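Local coordinates for protein dUTPase (Streptococcus mutans, PDB 3H6X) that probably hydrolyses dUTP to dUMP and diphosphate, as a trimeric, magnesium-binding member of the dUTPase family built on a jelly-roll beta-barrel, at residues Arg37-Ala42 and Asp108-Leu113; Gly43-Val48 and Phe100-Asn105. All coordinates share one frame; numbering follows the deposited sequence.

Interaction 1: residues Arg37-Ala42 and Asp108-Leu113; sequences RTEISA and DQTVVL
Glu39 and Val112 face each other across a two-stranded antiparallel sheet of the dUTPase jelly roll, formed by strands 38-40 and 111-113, and show how side chains meet at a non-hydrogen-bonded pair. The two lie side by side and point the same way, with Glu39 CG 3.7 Å from Val112 CG2. Glu39 CG stands anti to its own carbonyl carbon (chi1 -80°), which sets that methylene beside the valine branch. The other branch of Val112 is met by Arg37, whose side chain crosses it obliquely. Arg37 CG lies 3.9 Å from Val112 CG1, and this methyl sits at the edge of the guanidinium, near its plane; farther out, Arg37 NE forms a salt bridge with Glu114.

The opposite face of the sheet carries Thr38, Ile40, Val111 and Leu113. There Ile40 CD1 approaches Leu113 CD1 at 4.2 Å, a loose apolar contact, and all four residues of this face pack inward: Thr38 and Ile40 on Val46, Leu113 on Val48, and Val111 and Leu113 on Leu76. Four backbone hydrogen bonds join the strands, two at each hydrogen-bonded pair. That from Ile40 N to Val111 O, 2.8 Å long, reaches the oxygen nearly along the C=O axis.

Beyond the strands the two segments stay in contact through side-chain packing and a water. Ala42 CB packs on the backbone of Asp108, 3.5 Å from its C atom. Alongside, the water bridges the segments, accepting from Ala42 N at 3.0 Å and hydrogen-bonded to Thr110 OG1 at 2.7 Å.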
loop_
_atom_site.group_PDB
_atom_site.type_symbol
_atom_site.label_atom_id
_atom_site.label_comp_id
_atom_site.label_asym_id
_atom_site.label_seq_id
_atom_site.Cartn_x
_atom_site.Cartn_y
_atom_site.Cartn_z
ATOM N N ARG B 37 14.818 -21.305 -3.552
ATOM C CA ARG B 37 13.598 -21.997 -3.163
ATOM C C ARG B 37 13.245 -21.701 -1.704
ATOM O O ARG B 37 14.087 -21.818 -0.801
ATOM C CB ARG B 37 13.735 -23.508 -3.390
ATOM C CG ARG B 37 12.496 -24.286 -2.965
ATOM C CD ARG B 37 12.690 -25.800 -3.041
ATOM N NE ARG B 37 12.310 -26.331 -4.341
ATOM C CZ ARG B 37 13.142 -26.980 -5.156
ATOM N NH1 ARG B 37 14.411 -27.182 -4.802
ATOM N NH2 ARG B 37 12.711 -27.431 -6.332
ATOM N N THR B 38 11.996 -21.311 -1.472
ATOM C CA THR B 38 11.570 -20.888 -0.145
ATOM C C THR B 38 10.215 -21.496 0.203
ATOM O O THR B 38 9.236 -21.326 -0.528
ATOM C CB THR B 38 11.475 -19.340 -0.060
ATOM O OG1 THR B 38 12.760 -18.758 -0.305
ATOM C CG2 THR B 38 10.996 -18.900 1.308
ATOM N N GLU B 39 10.176 -22.233 1.308
ATOM C CA GLU B 39 8.929 -22.831 1.787
ATOM C C GLU B 39 8.263 -21.945 2.836
ATOM O O GLU B 39 8.931 -21.378 3.712
ATOM C CB GLU B 39 9.215 -24.184 2.440
ATOM C CG GLU B 39 9.399 -25.327 1.473
ATOM C CD GLU B 39 9.653 -26.632 2.208
ATOM O OE1 GLU B 39 10.594 -26.668 3.032
ATOM O OE2 GLU B 39 8.905 -27.605 1.982
ATOM N N ILE B 40 6.938 -21.852 2.762
ATOM C CA ILE B 40 6.185 -21.108 3.762
ATOM C C ILE B 40 5.088 -21.999 4.332
ATOM O O ILE B 40 4.138 -22.355 3.627
ATOM C CB ILE B 40 5.563 -19.818 3.184
ATOM C CG1 ILE B 40 6.641 -19.013 2.434
ATOM C CG2 ILE B 40 4.964 -18.999 4.298
ATOM C CD1 ILE B 40 6.147 -17.715 1.842
ATOM N N SER B 41 5.246 -22.375 5.598
ATOM C CA SER B 41 4.273 -23.223 6.279
ATOM C C SER B 41 2.892 -22.579 6.374
ATOM O O SER B 41 2.737 -21.368 6.300
ATOM C CB SER B 41 4.767 -23.588 7.686
ATOM O OG SER B 41 6.021 -24.237 7.604
ATOM N N ALA B 42 1.875 -23.411 6.551
ATOM C CA ALA B 42 0.520 -22.919 6.757
ATOM C C ALA B 42 0.460 -21.853 7.840
ATOM O O ALA B 42 0.925 -22.069 8.967
ATOM C CB ALA B 42 -0.415 -24.092 7.115
ATOM N N ASP B 108 -3.994 -23.505 4.412
ATOM C CA ASP B 108 -3.705 -24.559 5.380
ATOM C C ASP B 108 -2.709 -25.599 4.876
ATOM O O ASP B 108 -2.538 -26.646 5.508
ATOM C CB ASP B 108 -5.003 -25.242 5.857
ATOM C CG ASP B 108 -5.736 -25.952 4.738
ATOM O OD1 ASP B 108 -5.178 -26.066 3.623
ATOM O OD2 ASP B 108 -6.884 -26.407 4.964
ATOM N N GLN B 109 -2.052 -25.314 3.749
ATOM C CA GLN B 109 -1.017 -26.198 3.206
ATOM C C GLN B 109 0.253 -25.404 2.959
ATOM O O GLN B 109 0.185 -24.233 2.589
ATOM C CB GLN B 109 -1.454 -26.786 1.878
ATOM C CG GLN B 109 -2.777 -27.506 1.915
ATOM C CD GLN B 109 -2.623 -28.998 2.163
ATOM O OE1 GLN B 109 -1.692 -29.631 1.669
ATOM N NE2 GLN B 109 -3.551 -29.569 2.914
ATOM N N THR B 110 1.398 -26.050 3.129
ATOM C CA THR B 110 2.675 -25.401 2.845
ATOM C C THR B 110 2.707 -24.932 1.400
ATOM O O THR B 110 2.280 -25.659 0.494
ATOM C CB THR B 110 3.845 -26.358 3.122
ATOM O OG1 THR B 110 3.905 -26.595 4.531
ATOM C CG2 THR B 110 5.169 -25.761 2.655
ATOM N N VAL B 111 3.177 -23.702 1.187
ATOM C CA VAL B 111 3.354 -23.171 -0.165
ATOM C C VAL B 111 4.848 -23.057 -0.435
ATOM O O VAL B 111 5.599 -22.614 0.427
ATOM C CB VAL B 111 2.676 -21.791 -0.331
ATOM C CG1 VAL B 111 3.034 -21.191 -1.685
ATOM C CG2 VAL B 111 1.157 -21.924 -0.188
ATOM N N VAL B 112 5.264 -23.489 -1.620
ATOM C CA VAL B 112 6.666 -23.403 -2.016
ATOM C C VAL B 112 6.833 -22.395 -3.136
ATOM O O VAL B 112 6.150 -22.482 -4.159
ATOM C CB VAL B 112 7.198 -24.750 -2.524
ATOM C CG1 VAL B 112 8.623 -24.600 -3.008
ATOM C CG2 VAL B 112 7.124 -25.786 -1.413
ATOM N N LEU B 113 7.723 -21.429 -2.916
ATOM C CA LEU B 113 8.119 -20.497 -3.959
ATOM C C LEU B 113 9.421 -21.012 -4.557
ATOM O O LEU B 113 10.402 -21.189 -3.827
ATOM C CB LEU B 113 8.332 -19.106 -3.361
ATOM C CG LEU B 113 7.048 -18.371 -2.960
ATOM C CD1 LEU B 113 7.353 -17.090 -2.167
ATOM C CD2 LEU B 113 6.234 -18.027 -4.198
HETATM O O HOH W 1 2.052 -26.415 6.419
#

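Interaction 2: residues Gly43-Val48 and Phe100-Asn105; sequences GAIVLV and FAQMKN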
loop_
_atom_site.group_PDB
_atom_site.type_symbol
_atom_site.label_atom_id
_atom_site.label_comp_id
_atom_site.label_asym_id
_atom_site.label_seq_id
_atom_site.Cartn_x
_atom_site.Cartn_y
_atom_site.Cartn_z
ATOM N N GLY B 43 -0.104 -20.695 7.488
ATOM C CA GLY B 43 -0.252 -19.601 8.432
ATOM C C GLY B 43 1.010 -18.844 8.827
ATOM O O GLY B 43 0.937 -17.891 9.619
ATOM N N ALA B 44 2.155 -19.242 8.282
ATOM C CA ALA B 44 3.445 -18.657 8.690
ATOM C C ALA B 44 3.803 -17.386 7.921
ATOM O O ALA B 44 3.353 -17.177 6.788
ATOM C CB ALA B 44 4.550 -19.668 8.537
ATOM N N ILE B 45 4.654 -16.573 8.542
ATOM C CA ILE B 45 5.257 -15.417 7.881
ATOM C C ILE B 45 6.738 -15.714 7.641
ATOM O O ILE B 45 7.456 -16.091 8.577
ATOM C CB ILE B 45 5.161 -14.156 8.738
ATOM C CG1 ILE B 45 3.699 -13.764 8.991
ATOM C CG2 ILE B 45 5.896 -12.988 8.040
ATOM C CD1 ILE B 45 3.537 -12.683 10.025
ATOM N N VAL B 46 7.180 -15.556 6.396
ATOM C CA VAL B 46 8.572 -15.825 6.008
ATOM C C VAL B 46 9.124 -14.668 5.192
ATOM O O VAL B 46 8.439 -14.131 4.322
ATOM C CB VAL B 46 8.683 -17.116 5.161
ATOM C CG1 VAL B 46 10.080 -17.274 4.536
ATOM C CG2 VAL B 46 8.333 -18.332 6.024
ATOM N N LEU B 47 10.358 -14.284 5.505
ATOM C CA LEU B 47 11.067 -13.274 4.729
ATOM C C LEU B 47 11.669 -13.954 3.501
ATOM O O LEU B 47 12.578 -14.785 3.623
ATOM C CB LEU B 47 12.156 -12.635 5.591
ATOM C CG LEU B 47 11.647 -11.703 6.694
ATOM C CD1 LEU B 47 12.756 -11.359 7.674
ATOM C CD2 LEU B 47 11.058 -10.428 6.127
ATOM N N VAL B 48 11.152 -13.624 2.319
ATOM C CA VAL B 48 11.581 -14.298 1.099
ATOM C C VAL B 48 12.696 -13.452 0.452
ATOM O O VAL B 48 12.469 -12.289 0.128
ATOM C CB VAL B 48 10.391 -14.445 0.146
ATOM C CG1 VAL B 48 10.799 -15.132 -1.176
ATOM C CG2 VAL B 48 9.262 -15.217 0.854
ATOM N N PHE B 100 14.093 -8.185 1.071
ATOM C CA PHE B 100 13.247 -9.344 1.357
ATOM C C PHE B 100 11.783 -8.947 1.252
ATOM O O PHE B 100 11.420 -7.810 1.590
ATOM C CB PHE B 100 13.492 -9.862 2.775
ATOM C CG PHE B 100 14.820 -10.535 2.965
ATOM C CD1 PHE B 100 15.963 -9.782 3.177
ATOM C CD2 PHE B 100 14.920 -11.925 2.964
ATOM C CE1 PHE B 100 17.200 -10.402 3.360
ATOM C CE2 PHE B 100 16.133 -12.545 3.167
ATOM C CZ PHE B 100 17.280 -11.785 3.351
ATOM N N ALA B 101 10.955 -9.887 0.806
ATOM C CA ALA B 101 9.498 -9.720 0.810
ATOM C C ALA B 101 8.897 -10.530 1.964
ATOM O O ALA B 101 9.078 -11.742 2.040
ATOM C CB ALA B 101 8.925 -10.190 -0.521
ATOM N N GLN B 102 8.216 -9.859 2.881
ATOM C CA GLN B 102 7.627 -10.528 4.043
ATOM C C GLN B 102 6.259 -11.114 3.680
ATOM O O GLN B 102 5.259 -10.393 3.651
ATOM C CB GLN B 102 7.497 -9.513 5.183
ATOM C CG GLN B 102 7.300 -10.127 6.567
ATOM C CD GLN B 102 7.133 -9.071 7.647
ATOM O OE1 GLN B 102 7.704 -7.979 7.574
ATOM N NE2 GLN B 102 6.328 -9.391 8.657
HETATM N N MSE B 103 6.233 -12.412 3.383
HETATM C CA MSE B 103 5.033 -13.045 2.818
HETATM C C MSE B 103 4.374 -13.946 3.861
HETATM O O MSE B 103 5.066 -14.677 4.584
HETATM C CB MSE B 103 5.396 -13.883 1.602
HETATM C CG MSE B 103 6.216 -13.161 0.554
HETATM SE SE MSE B 103 5.220 -11.666 -0.207
HETATM C CE MSE B 103 3.693 -12.650 -0.921
ATOM N N LYS B 104 3.048 -13.880 3.935
ATOM C CA LYS B 104 2.280 -14.761 4.811
ATOM C C LYS B 104 1.476 -15.752 3.984
ATOM O O LYS B 104 0.850 -15.392 2.993
ATOM C CB LYS B 104 1.326 -13.967 5.714
ATOM C CG LYS B 104 0.513 -14.896 6.630
ATOM C CD LYS B 104 -0.254 -14.133 7.695
ATOM C CE LYS B 104 -1.176 -15.078 8.456
ATOM N NZ LYS B 104 -1.851 -14.367 9.590
ATOM N N ASN B 105 1.493 -17.016 4.405
ATOM C CA ASN B 105 0.688 -18.048 3.769
ATOM C C ASN B 105 -0.664 -18.121 4.482
ATOM O O ASN B 105 -0.740 -18.560 5.633
ATOM C CB ASN B 105 1.434 -19.376 3.877
ATOM C CG ASN B 105 0.660 -20.554 3.299
ATOM O OD1 ASN B 105 -0.470 -20.418 2.826
ATOM N ND2 ASN B 105 1.287 -21.727 3.320
#
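The Phe100 ring meets strand 45-48 through its CD2 side: Leu47 O lies at the ring edge, near its plane and 3.8 Å from Phe100 CD2, while Val48 C approaches obliquely. Leu47 CB also packs 3.9 Å from Phe100 CD2, and the ring of His98 meets that of Phe100 with the planes at about 45°. On the face that carries Ile45 and Leu47, Gln102 extends its chain between these two branched residues. Ile45 CG2 comes within 3.5 Å of Gln102 CG, and Leu47 CD2, two residues farther along the same strand, lies 3.8 Å from Gln102 CG. Lys104 runs fully extended, its CE 3.7 Å from Gly43 O. The other face holds Val48 CG2 against Met103 CG, at 3.7 Å; the selenomethionine is bent at both chi2 (-63°) and chi3, and its end turns off from strand 45-48.

Five regular backbone hydrogen bonds join the segments, and a weak sixth runs from Gly43 N to Asn105 O. This antiparallel pair belongs to a three-stranded sheet of the jelly-roll barrel, with 100-105 between outer strands 45-49 and 76-78. Met103 and Val46 pack on strand 38-40, whereas Leu47 and Gln102 touch Arg72 of a second subunit.

Interactions 1 and 2 are nested antiparallel pairings: strand 38-40 leads into 45-49 and strand 100-105 into 111-113, which places interaction 2 inside the loop closed by interaction 1. Their centres lie about 9 Å apart. The joint between them is Asn105, whose ND2 is 2.9 Å from Ile40 O in a probable hydrogen bond and also bonds to Gln109 O, while its OD1 pairs with Thr107 OG1. One carboxamide thus links strand 38-40 with the connection between strands 100-105 and 111-113. Interaction 1 is a surface contact of a single subunit; interaction 2 lies deeper, its centre about 11 Å from the chain centre against about 18 Å, and reaches a second subunit of the trimer.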